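Local coordinates for peptidoglycan synthetase penicillin-binding protein 3 (Bifidobacterium adolescentis, PDB 4YE5), which probably binds penicillin and, as a member of the transpeptidase family, probably cross-links peptidoglycan strands during cell-wall synthesis, at residues 28-34 with 209-213; 153-158 with 260-266; 294-298 with 459-463; 465-469 with 482-486. All blocks are in the same frame, centred on the assembly; numbering follows the deposited sequence.

In the fold
Along the elongated chain the four contacts fall into two groups. Interactions 1 and 2 alternate in sequence, and their centres lie 26 Å apart. Interaction 1 sets two loops side by side just before strands 35-36 and 214-217, which pair in the mixed sheet, whereas interaction 2 probably brings the dimerisation domain against the transpeptidase domain. Interactions 3 and 4 follow later in the chain, with centres 13 Å apart, and share helix 455-470; L462 CD1 touches A484 CB at 3.7 Å between them. Interactions 1 and 3 are 50 Å apart, on opposite sides of the chain's centre. The second pair thus belongs to the interior of the presumed transpeptidase domain.

Interaction 1 of 4, residues 28-34 with 209-213; sequences LKARRGK and AVNGS
R31 and N211 carry the polar part of this contact, in which the irregular segments 28-34 and 209-213 run side by side in nearly the same direction. Each segment gives the other one direct hydrogen bond. The amide R31 N donates to N211 OD1 at 2.9 Å, almost straight at 175°, yet it comes from above the plane of the side-chain amide. With CG beside its own backbone N (chi1 -72°), N211 turns that amide towards the other segment. In return, G212 N donates to R31 O over 2.8 Å.

Two waters extend the pairing. One donates to both R31 O and G212 O, giving R31 O a second partner besides G212 N. The other accepts from N211 ND2 and from R31 NH1, lying in plane at the guanidinium edge, and so links two flat groups turned 78° apart. R31 NH1 also forms a salt bridge with E48, and K34 N bonds to D214 OD1.

Apolar contact is slight: A209 CB lies 4.4 Å from L28 CB and 4.5 Å from A30 CB. Methyl-to-carbonyl and backbone contacts add to this. A30 CB is 3.2 Å from V210 O, G33 CA is 3.4 Å from S213 O in a nearly linear CA-H...O contact, and G33 and G212, having no side chains, let their CA atoms come within 4.4 Å.

Main-chain groups, one asparagine amide and bridging water thus do most of the joining, and hold the loops in step just before strands 35-36 and 214-217 pair in parallel.

Interaction 2 of 4, residues 153-158 with 260-266; sequences GTLMGS and DSDTTEA
The amide A266 N donates to G153 O at 2.9 Å, nearly straight at 170° though from above the carbonyl plane, and is the direct hydrogen bond between segments 153-158 and 260-266. The same alanine packs its CB 3.8 Å from G157 CA.

A second backbone oxygen, T264 O, receives two CA-H...O contacts. T154 CA approaches it to 3.2 Å and G157 CA to 3.6 Å, the latter close to linear. Since G157 has no side chain, the start of helix 157-160 can lie directly against the backbone of T264 to A266. M156 is the N-cap of that helix, and its own amide bonds to E228.

Side chains add to this backbone contact. E265 begins by heading away from the other segment, but a bend at chi2 (-79°) folds it back: OE1 comes 3.3 Å from G153 CA, and OE2 sits beside T154 CG2. That methyl also meets T263 CG2 at 3.9 Å, so T154 touches both neighbours of T264.

Two waters link polar groups of the two segments. One accepts from T264 N and probably donates to T154 O; another joins S158 OG, at 2.7 Å, to D260 OD1, probably as donor to the carboxylate.

D260 OD1 further accepts from D262 N, forming an Asx turn where strand 255-260 ends. A turn of the dimerisation domain thus probably meets a loop of the transpeptidase domain, consistent with the two-part architecture of class B penicillin-binding proteins.

Interaction 3 of 4, residues 294-298 with 459-463; sequences MSGML and SQMLN
M461, a selenomethionine, buries far more surface here than any other residue and reaches from helix 455-470 to three side chains of helix 290-299. The axes of the short helical pieces 294-298 and 459-463 approach to 10.5 Å, with their directions 137° apart, a separation bridged by M461 with the side chains that meet it. Bends at chi2 (-56°) and chi3 (-59°) curl it, so that its selenium lies between L298 and M294 while its methyl turns back onto M294.

L298 comes next in buried area. Its CD1 methyl lies 3.6 Å from M461 SE and also touches M461 CG, while Q460 OE1 stands more loosely beside the same methyl, 4.1 Å from it.

One turn earlier on the same helix, M294, also a selenomethionine, presents its CG to M461 SE at 3.7 Å. The two selenium atoms, M294 SE and M461 SE, are 3.9 Å apart, and M461 CE rests against M294 CB. L335 and L339 of helix 335-340 extend this apolar cluster.

S295 adds a polar atom to it: OG lies 3.3 Å from M461 CG. This hydroxyl is satisfied within its own helix by V291 O.

The contact is therefore made by dispersion and close fit rather than by directed bonds. Selenomethionine chains pack between the helices, near the residues of a probable SxxK motif.

Interaction 4 of 4, residues 465-469 with 482-486; sequences MESSA and RMAAK
Strand 484-492, an outermost strand of the five-stranded antiparallel sheet, starts here and carries K486, probably the lysine of the KSG motif that penicillin-binding transpeptidases carry beside the SxxK serine. K486 NZ bonds to S287 OG and L339 O. Helix 455-470 crosses the start of this strand at 71°, the axes of the short pieces coming within 5.3 Å.

Backbone joins backbone at M465 O, which accepts from A485 N across the contact at 3.0 Å and from A469 N within the helix. The two donors come from opposite faces of the carbonyl plane, and A485 N lies well above it, so a helical carbonyl serves the strand as well as its own helix.

At the other end of the contact, R482 grips E466 side-on in a salt bridge: NE donates to OE2 at 2.7 Å, on its syn lone pair, and NH2 to OE1 at 3.0 Å. The carboxylate and guanidinium planes are 35° apart. E466 extends from the helix with CG anti to the backbone N (chi1 172°), while R482 bends at chi3 to meet it; R482 NH1 continues to S556 O. Two bonds to two oxygens should fix the rotation of both groups.

Small side chains keep the rest of the contact close. A469 CB meets A485 CB at 4.0 Å and lies 3.2 Å from M483 O, and S468 CB comes near A485 O. M465 bends at chi3, placing its CE methyl 3.7 Å from A485 CA.

Interaction 1 of 4, residues 28-34 with 209-213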
loop_
_atom_site.group_PDB
_atom_site.type_symbol
_atom_site.label_atom_id
_atom_site.label_comp_id
_atom_site.label_asym_id
_atom_site.label_seq_id
_atom_site.Cartn_x
_atom_site.Cartn_y
_atom_site.Cartn_z
ATOM N N LEU A 28 9.567 -5.485 -29.048
ATOM C CA LEU A 28 9.030 -4.148 -28.865
ATOM C C LEU A 28 8.577 -4.058 -27.402
ATOM O O LEU A 28 7.520 -4.563 -27.044
ATOM C CB LEU A 28 7.856 -3.928 -29.802
ATOM C CG LEU A 28 8.183 -4.223 -31.287
ATOM C CD1 LEU A 28 6.944 -4.015 -32.126
ATOM C CD2 LEU A 28 9.301 -3.321 -31.767
ATOM N N LYS A 29 9.397 -3.454 -26.552
ATOM C CA LYS A 29 9.094 -3.469 -25.119
ATOM C C LYS A 29 7.924 -2.547 -24.770
ATOM O O LYS A 29 7.902 -1.392 -25.178
ATOM C CB LYS A 29 10.329 -3.120 -24.289
ATOM C CG LYS A 29 9.979 -2.956 -22.811
ATOM C CD LYS A 29 11.121 -3.324 -21.880
ATOM C CE LYS A 29 10.612 -3.431 -20.443
ATOM N NZ LYS A 29 11.461 -4.386 -19.675
ATOM N N ALA A 30 6.940 -3.074 -24.038
ATOM C CA ALA A 30 5.846 -2.256 -23.519
ATOM C C ALA A 30 6.383 -1.211 -22.533
ATOM O O ALA A 30 7.283 -1.505 -21.745
ATOM C CB ALA A 30 4.792 -3.143 -22.821
ATOM N N ARG A 31 5.832 0.003 -22.583
ATOM C CA ARG A 31 6.200 1.046 -21.619
ATOM C C ARG A 31 5.396 0.896 -20.326
ATOM O O ARG A 31 4.189 0.614 -20.346
ATOM C CB ARG A 31 5.975 2.439 -22.208
ATOM C CG ARG A 31 6.676 2.641 -23.566
ATOM C CD ARG A 31 6.244 3.944 -24.236
ATOM N NE ARG A 31 6.477 5.099 -23.372
ATOM C CZ ARG A 31 5.857 6.270 -23.498
ATOM N NH1 ARG A 31 4.957 6.446 -24.460
ATOM N NH2 ARG A 31 6.134 7.264 -22.660
ATOM N N ARG A 32 6.073 1.081 -19.204
ATOM C CA ARG A 32 5.436 0.894 -17.909
ATOM C C ARG A 32 4.396 1.975 -17.614
ATOM O O ARG A 32 4.627 3.155 -17.859
ATOM C CB ARG A 32 6.498 0.856 -16.814
ATOM C CG ARG A 32 5.962 0.347 -15.474
ATOM C CD ARG A 32 7.094 0.110 -14.492
ATOM N NE ARG A 32 6.582 -0.468 -13.250
ATOM C CZ ARG A 32 6.319 -1.755 -13.092
ATOM N NH1 ARG A 32 6.509 -2.607 -14.108
ATOM N NH2 ARG A 32 5.855 -2.190 -11.918
ATOM N N GLY A 33 3.246 1.565 -17.086
ATOM C CA GLY A 33 2.214 2.507 -16.694
ATOM C C GLY A 33 2.578 3.357 -15.486
ATOM O O GLY A 33 3.575 3.110 -14.806
ATOM N N LYS A 34 1.778 4.386 -15.240
ATOM C CA LYS A 34 2.011 5.277 -14.107
ATOM C C LYS A 34 1.296 4.796 -12.842
ATOM O O LYS A 34 0.354 3.993 -12.894
ATOM C CB LYS A 34 1.541 6.710 -14.413
ATOM C CG LYS A 34 1.954 7.291 -15.763
ATOM C CD LYS A 34 1.531 8.763 -15.847
ATOM C CE LYS A 34 1.004 9.155 -17.231
ATOM N NZ LYS A 34 1.893 8.760 -18.362
ATOM N N ALA A 209 3.167 -3.967 -29.232
ATOM C CA ALA A 209 3.187 -3.937 -27.770
ATOM C C ALA A 209 1.869 -3.380 -27.264
ATOM O O ALA A 209 1.238 -2.562 -27.933
ATOM C CB ALA A 209 4.352 -3.061 -27.273
ATOM N N VAL A 210 1.451 -3.819 -26.080
ATOM C CA VAL A 210 0.366 -3.165 -25.367
ATOM C C VAL A 210 1.026 -2.545 -24.141
ATOM O O VAL A 210 1.584 -3.256 -23.306
ATOM C CB VAL A 210 -0.731 -4.159 -24.943
ATOM C CG1 VAL A 210 -1.801 -3.450 -24.113
ATOM C CG2 VAL A 210 -1.358 -4.807 -26.168
ATOM N N ASN A 211 1.017 -1.222 -24.059
ATOM C CA ASN A 211 1.752 -0.548 -22.995
ATOM C C ASN A 211 1.027 -0.774 -21.679
ATOM O O ASN A 211 -0.149 -1.133 -21.685
ATOM C CB ASN A 211 1.902 0.937 -23.292
ATOM C CG ASN A 211 2.872 1.188 -24.412
ATOM O OD1 ASN A 211 3.827 0.425 -24.595
ATOM N ND2 ASN A 211 2.643 2.255 -25.170
ATOM N N GLY A 212 1.726 -0.611 -20.563
ATOM C CA GLY A 212 1.105 -0.868 -19.269
ATOM C C GLY A 212 -0.060 0.061 -19.022
ATOM O O GLY A 212 -0.118 1.155 -19.582
ATOM N N SER A 213 -0.987 -0.362 -18.171
ATOM C CA SER A 213 -2.081 0.507 -17.768
ATOM C C SER A 213 -1.656 1.345 -16.557
ATOM O O SER A 213 -0.683 1.011 -15.889
ATOM C CB SER A 213 -3.321 -0.324 -17.445
ATOM O OG SER A 213 -3.906 -0.824 -18.636
HETATM O O HOH W 1 2.157 2.921 -20.332
HETATM O O HOH W 2 4.288 4.326 -26.672
#

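Interaction 2 of 4, residues 153-158 with 260-266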
loop_
_atom_site.group_PDB
_atom_site.type_symbol
_atom_site.label_atom_id
_atom_site.label_comp_id
_atom_site.label_asym_id
_atom_site.label_seq_id
_atom_site.Cartn_x
_atom_site.Cartn_y
_atom_site.Cartn_z
ATOM N N GLY A 153 9.576 12.017 -4.202
ATOM C CA GLY A 153 10.762 11.643 -3.430
ATOM C C GLY A 153 10.517 10.601 -2.336
ATOM O O GLY A 153 10.223 9.435 -2.615
ATOM N N THR A 154 10.624 11.032 -1.084
ATOM C CA THR A 154 10.436 10.142 0.065
ATOM C C THR A 154 8.989 9.839 0.434
ATOM O O THR A 154 8.737 8.929 1.245
ATOM C CB THR A 154 11.111 10.722 1.337
ATOM O OG1 THR A 154 10.537 12.000 1.625
ATOM C CG2 THR A 154 12.623 10.872 1.119
ATOM N N LEU A 155 8.042 10.607 -0.111
ATOM C CA LEU A 155 6.628 10.391 0.233
ATOM C C LEU A 155 6.228 8.935 -0.002
ATOM O O LEU A 155 6.437 8.408 -1.085
ATOM C CB LEU A 155 5.706 11.321 -0.567
ATOM C CG LEU A 155 4.210 11.143 -0.251
ATOM C CD1 LEU A 155 3.854 11.769 1.096
ATOM C CD2 LEU A 155 3.358 11.743 -1.363
HETATM N N MSE A 156 5.674 8.287 1.024
HETATM C CA MSE A 156 5.279 6.874 0.960
HETATM C C MSE A 156 6.280 5.974 0.177
HETATM O O MSE A 156 5.879 5.089 -0.579
HETATM C CB MSE A 156 3.836 6.741 0.409
HETATM C CG MSE A 156 3.644 7.164 -1.081
HETATM SE SE MSE A 156 1.777 6.959 -1.719
HETATM C CE MSE A 156 1.478 8.819 -2.148
ATOM N N GLY A 157 7.575 6.200 0.386
ATOM C CA GLY A 157 8.610 5.582 -0.438
ATOM C C GLY A 157 8.590 4.064 -0.428
ATOM O O GLY A 157 8.680 3.429 -1.476
ATOM N N SER A 158 8.444 3.466 0.747
ATOM C CA SER A 158 8.516 2.012 0.826
ATOM C C SER A 158 7.181 1.393 0.458
ATOM O O SER A 158 7.110 0.201 0.082
ATOM C CB SER A 158 8.940 1.557 2.229
ATOM O OG SER A 158 8.006 2.032 3.191
ATOM N N ASP A 260 4.493 5.387 7.872
ATOM C CA ASP A 260 5.398 5.028 8.953
ATOM C C ASP A 260 6.422 6.152 9.147
ATOM O O ASP A 260 6.507 7.071 8.329
ATOM C CB ASP A 260 6.081 3.678 8.705
ATOM C CG ASP A 260 6.924 3.661 7.429
ATOM O OD1 ASP A 260 7.791 4.547 7.248
ATOM O OD2 ASP A 260 6.693 2.766 6.590
ATOM N N SER A 261 7.151 6.096 10.253
ATOM C CA SER A 261 8.117 7.138 10.604
ATOM C C SER A 261 9.466 6.954 9.916
ATOM O O SER A 261 10.375 7.754 10.119
ATOM C CB SER A 261 8.358 7.124 12.123
ATOM O OG SER A 261 8.716 5.805 12.500
ATOM N N ASP A 262 9.644 5.899 9.132
ATOM C CA ASP A 262 10.950 5.770 8.462
ATOM C C ASP A 262 10.975 6.667 7.237
ATOM O O ASP A 262 9.935 7.000 6.679
ATOM C CB ASP A 262 11.212 4.329 8.055
ATOM C CG ASP A 262 11.162 3.387 9.237
ATOM O OD1 ASP A 262 11.939 3.609 10.187
ATOM O OD2 ASP A 262 10.297 2.474 9.241
ATOM N N THR A 263 12.161 7.050 6.802
ATOM C CA THR A 263 12.265 7.969 5.679
ATOM C C THR A 263 13.099 7.340 4.567
ATOM O O THR A 263 14.298 7.168 4.716
ATOM C CB THR A 263 12.855 9.310 6.138
ATOM O OG1 THR A 263 11.959 9.901 7.090
ATOM C CG2 THR A 263 13.035 10.266 4.954
ATOM N N THR A 264 12.454 6.939 3.472
ATOM C CA THR A 264 13.187 6.348 2.354
ATOM C C THR A 264 12.713 6.948 1.036
ATOM O O THR A 264 11.514 7.212 0.856
ATOM C CB THR A 264 13.047 4.786 2.306
ATOM O OG1 THR A 264 11.821 4.432 1.667
ATOM C CG2 THR A 264 13.050 4.169 3.710
ATOM N N GLU A 265 13.653 7.188 0.125
ATOM C CA GLU A 265 13.315 7.625 -1.227
ATOM C C GLU A 265 12.557 6.515 -1.944
ATOM O O GLU A 265 12.977 5.352 -1.899
ATOM C CB GLU A 265 14.589 7.980 -2.009
ATOM C CG GLU A 265 15.223 9.305 -1.605
ATOM C CD GLU A 265 14.511 10.502 -2.221
ATOM O OE1 GLU A 265 13.790 10.313 -3.223
ATOM O OE2 GLU A 265 14.674 11.632 -1.710
ATOM N N ALA A 266 11.447 6.858 -2.602
ATOM C CA ALA A 266 10.728 5.860 -3.385
ATOM C C ALA A 266 11.660 5.328 -4.471
ATOM O O ALA A 266 12.382 6.102 -5.090
ATOM C CB ALA A 266 9.472 6.460 -4.009
HETATM O O HOH W 3 9.688 7.613 3.303
HETATM O O HOH W 4 9.585 3.047 5.157
#

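Interaction 3 of 4, residues 294-298 with 459-463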
loop_
_atom_site.group_PDB
_atom_site.type_symbol
_atom_site.label_atom_id
_atom_site.label_comp_id
_atom_site.label_asym_id
_atom_site.label_seq_id
_atom_site.Cartn_x
_atom_site.Cartn_y
_atom_site.Cartn_z
HETATM N N MSE A 294 -16.473 -7.410 23.621
HETATM C CA MSE A 294 -17.689 -6.822 24.202
HETATM C C MSE A 294 -18.809 -6.729 23.186
HETATM O O MSE A 294 -19.981 -6.943 23.513
HETATM C CB MSE A 294 -17.417 -5.414 24.755
HETATM C CG MSE A 294 -18.614 -4.809 25.504
HETATM SE SE MSE A 294 -18.253 -3.069 26.325
HETATM C CE MSE A 294 -16.948 -3.651 27.636
ATOM N N SER A 295 -18.456 -6.367 21.955
ATOM C CA SER A 295 -19.424 -6.395 20.875
ATOM C C SER A 295 -20.088 -7.773 20.814
ATOM O O SER A 295 -21.320 -7.882 20.643
ATOM C CB SER A 295 -18.763 -6.061 19.532
ATOM O OG SER A 295 -18.379 -4.696 19.499
ATOM N N GLY A 296 -19.271 -8.817 20.965
ATOM C CA GLY A 296 -19.759 -10.193 20.986
ATOM C C GLY A 296 -20.736 -10.441 22.141
ATOM O O GLY A 296 -21.790 -11.059 21.959
HETATM N N MSE A 297 -20.397 -9.938 23.326
HETATM C CA MSE A 297 -21.245 -10.107 24.504
HETATM C C MSE A 297 -22.620 -9.492 24.313
HETATM O O MSE A 297 -23.637 -10.075 24.703
HETATM C CB MSE A 297 -20.601 -9.481 25.740
HETATM C CG MSE A 297 -19.320 -10.150 26.152
HETATM SE SE MSE A 297 -18.535 -9.169 27.606
HETATM C CE MSE A 297 -16.799 -10.063 27.607
ATOM N N LEU A 298 -22.645 -8.297 23.732
ATOM C CA LEU A 298 -23.909 -7.617 23.471
ATOM C C LEU A 298 -24.696 -8.379 22.417
ATOM O O LEU A 298 -25.864 -8.646 22.604
ATOM C CB LEU A 298 -23.677 -6.190 23.002
ATOM C CG LEU A 298 -22.966 -5.293 24.020
ATOM C CD1 LEU A 298 -22.715 -3.942 23.378
ATOM C CD2 LEU A 298 -23.812 -5.134 25.284
ATOM N N SER A 459 -24.149 0.777 17.493
ATOM C CA SER A 459 -24.462 2.082 18.061
ATOM C C SER A 459 -24.095 2.167 19.529
ATOM O O SER A 459 -23.609 3.196 19.989
ATOM C CB SER A 459 -25.965 2.386 17.935
ATOM O OG SER A 459 -26.258 2.710 16.594
ATOM N N GLN A 460 -24.392 1.110 20.275
ATOM C CA GLN A 460 -24.112 1.098 21.714
ATOM C C GLN A 460 -22.612 1.079 21.982
ATOM O O GLN A 460 -22.135 1.709 22.927
ATOM C CB GLN A 460 -24.802 -0.093 22.382
ATOM C CG GLN A 460 -26.321 0.041 22.356
ATOM C CD GLN A 460 -27.061 -1.221 22.792
ATOM O OE1 GLN A 460 -26.461 -2.261 23.062
ATOM N NE2 GLN A 460 -28.380 -1.127 22.854
HETATM N N MSE A 461 -21.867 0.362 21.145
HETATM C CA MSE A 461 -20.411 0.306 21.280
HETATM C C MSE A 461 -19.762 1.650 20.893
HETATM O O MSE A 461 -18.789 2.079 21.489
HETATM C CB MSE A 461 -19.834 -0.823 20.419
HETATM C CG MSE A 461 -20.142 -2.228 20.920
HETATM SE SE MSE A 461 -19.540 -2.467 22.741
HETATM C CE MSE A 461 -17.654 -2.110 22.507
ATOM N N LEU A 462 -20.309 2.312 19.885
ATOM C CA LEU A 462 -19.822 3.631 19.493
ATOM C C LEU A 462 -20.022 4.617 20.650
ATOM O O LEU A 462 -19.144 5.434 20.966
ATOM C CB LEU A 462 -20.608 4.108 18.262
ATOM C CG LEU A 462 -20.141 5.351 17.517
ATOM C CD1 LEU A 462 -18.750 5.147 16.953
ATOM C CD2 LEU A 462 -21.114 5.661 16.382
ATOM N N ASN A 463 -21.195 4.534 21.271
ATOM C CA ASN A 463 -21.529 5.319 22.452
ATOM C C ASN A 463 -20.530 5.045 23.605
ATOM O O ASN A 463 -20.027 5.970 24.240
ATOM C CB ASN A 463 -22.971 4.996 22.861
ATOM C CG ASN A 463 -23.502 5.900 23.970
ATOM O OD1 ASN A 463 -22.854 6.100 24.997
ATOM N ND2 ASN A 463 -24.702 6.435 23.767
#

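Interaction 4 of 4, residues 465-469 with 482-486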
loop_
_atom_site.group_PDB
_atom_site.type_symbol
_atom_site.label_atom_id
_atom_site.label_comp_id
_atom_site.label_asym_id
_atom_site.label_seq_id
_atom_site.Cartn_x
_atom_site.Cartn_y
_atom_site.Cartn_z
HETATM N N MSE A 465 -17.505 3.825 23.246
HETATM C CA MSE A 465 -16.212 4.332 22.770
HETATM C C MSE A 465 -16.100 5.855 22.872
HETATM O O MSE A 465 -15.016 6.399 23.096
HETATM C CB MSE A 465 -15.892 3.873 21.334
HETATM C CG MSE A 465 -15.647 2.374 21.205
HETATM SE SE MSE A 465 -15.153 1.908 19.388
HETATM C CE MSE A 465 -13.416 2.848 19.322
ATOM N N GLU A 466 -17.220 6.543 22.709
ATOM C CA GLU A 466 -17.215 7.975 22.906
ATOM C C GLU A 466 -16.974 8.300 24.392
ATOM O O GLU A 466 -16.232 9.237 24.717
ATOM C CB GLU A 466 -18.508 8.627 22.372
ATOM C CG GLU A 466 -18.606 10.101 22.742
ATOM C CD GLU A 466 -19.523 10.913 21.830
ATOM O OE1 GLU A 466 -20.284 10.318 21.037
ATOM O OE2 GLU A 466 -19.471 12.158 21.917
ATOM N N SER A 467 -17.575 7.519 25.293
ATOM C CA SER A 467 -17.261 7.673 26.719
ATOM C C SER A 467 -15.782 7.343 26.965
ATOM O O SER A 467 -15.112 8.013 27.753
ATOM C CB SER A 467 -18.167 6.798 27.600
ATOM O OG SER A 467 -19.514 7.226 27.502
ATOM N N SER A 468 -15.264 6.333 26.271
ATOM C CA SER A 468 -13.840 5.988 26.401
ATOM C C SER A 468 -12.931 7.154 25.946
ATOM O O SER A 468 -11.926 7.424 26.581
ATOM C CB SER A 468 -13.494 4.697 25.617
ATOM O OG SER A 468 -14.275 3.583 26.086
ATOM N N ALA A 469 -13.291 7.839 24.856
ATOM C CA ALA A 469 -12.522 9.012 24.386
ATOM C C ALA A 469 -12.568 10.167 25.401
ATOM O O ALA A 469 -11.558 10.812 25.686
ATOM C CB ALA A 469 -13.053 9.509 23.031
ATOM N N ARG A 482 -16.733 15.531 18.223
ATOM C CA ARG A 482 -16.834 14.379 19.121
ATOM C C ARG A 482 -16.032 13.214 18.559
ATOM O O ARG A 482 -16.043 13.004 17.351
ATOM C CB ARG A 482 -18.305 13.997 19.291
ATOM C CG ARG A 482 -19.098 15.063 20.047
ATOM C CD ARG A 482 -20.606 14.895 19.906
ATOM N NE ARG A 482 -21.075 13.550 20.224
ATOM C CZ ARG A 482 -22.323 13.138 20.005
ATOM N NH1 ARG A 482 -23.224 13.974 19.491
ATOM N NH2 ARG A 482 -22.679 11.901 20.310
HETATM N N MSE A 483 -15.337 12.470 19.430
HETATM C CA MSE A 483 -14.560 11.296 19.019
HETATM C C MSE A 483 -15.026 10.059 19.758
HETATM O O MSE A 483 -15.436 10.136 20.913
HETATM C CB MSE A 483 -13.058 11.478 19.333
HETATM C CG MSE A 483 -12.320 12.449 18.390
HETATM SE SE MSE A 483 -10.412 12.624 18.820
HETATM C CE MSE A 483 -10.585 13.737 20.346
ATOM N N ALA A 484 -14.936 8.914 19.094
ATOM C CA ALA A 484 -15.159 7.634 19.748
ATOM C C ALA A 484 -13.841 6.903 19.579
ATOM O O ALA A 484 -13.381 6.711 18.450
ATOM C CB ALA A 484 -16.268 6.862 19.077
ATOM N N ALA A 485 -13.230 6.498 20.685
ATOM C CA ALA A 485 -11.880 5.953 20.576
ATOM C C ALA A 485 -11.563 4.965 21.669
ATOM O O ALA A 485 -12.218 4.955 22.701
ATOM C CB ALA A 485 -10.864 7.106 20.619
ATOM N N LYS A 486 -10.519 4.170 21.458
ATOM C CA LYS A 486 -9.975 3.328 22.514
ATOM C C LYS A 486 -8.461 3.381 22.489
ATOM O O LYS A 486 -7.868 3.459 21.417
ATOM C CB LYS A 486 -10.425 1.858 22.357
ATOM C CG LYS A 486 -11.621 1.465 23.234
ATOM C CD LYS A 486 -11.373 1.582 24.746
ATOM C CE LYS A 486 -10.503 0.441 25.241
ATOM N NZ LYS A 486 -9.884 0.698 26.572
#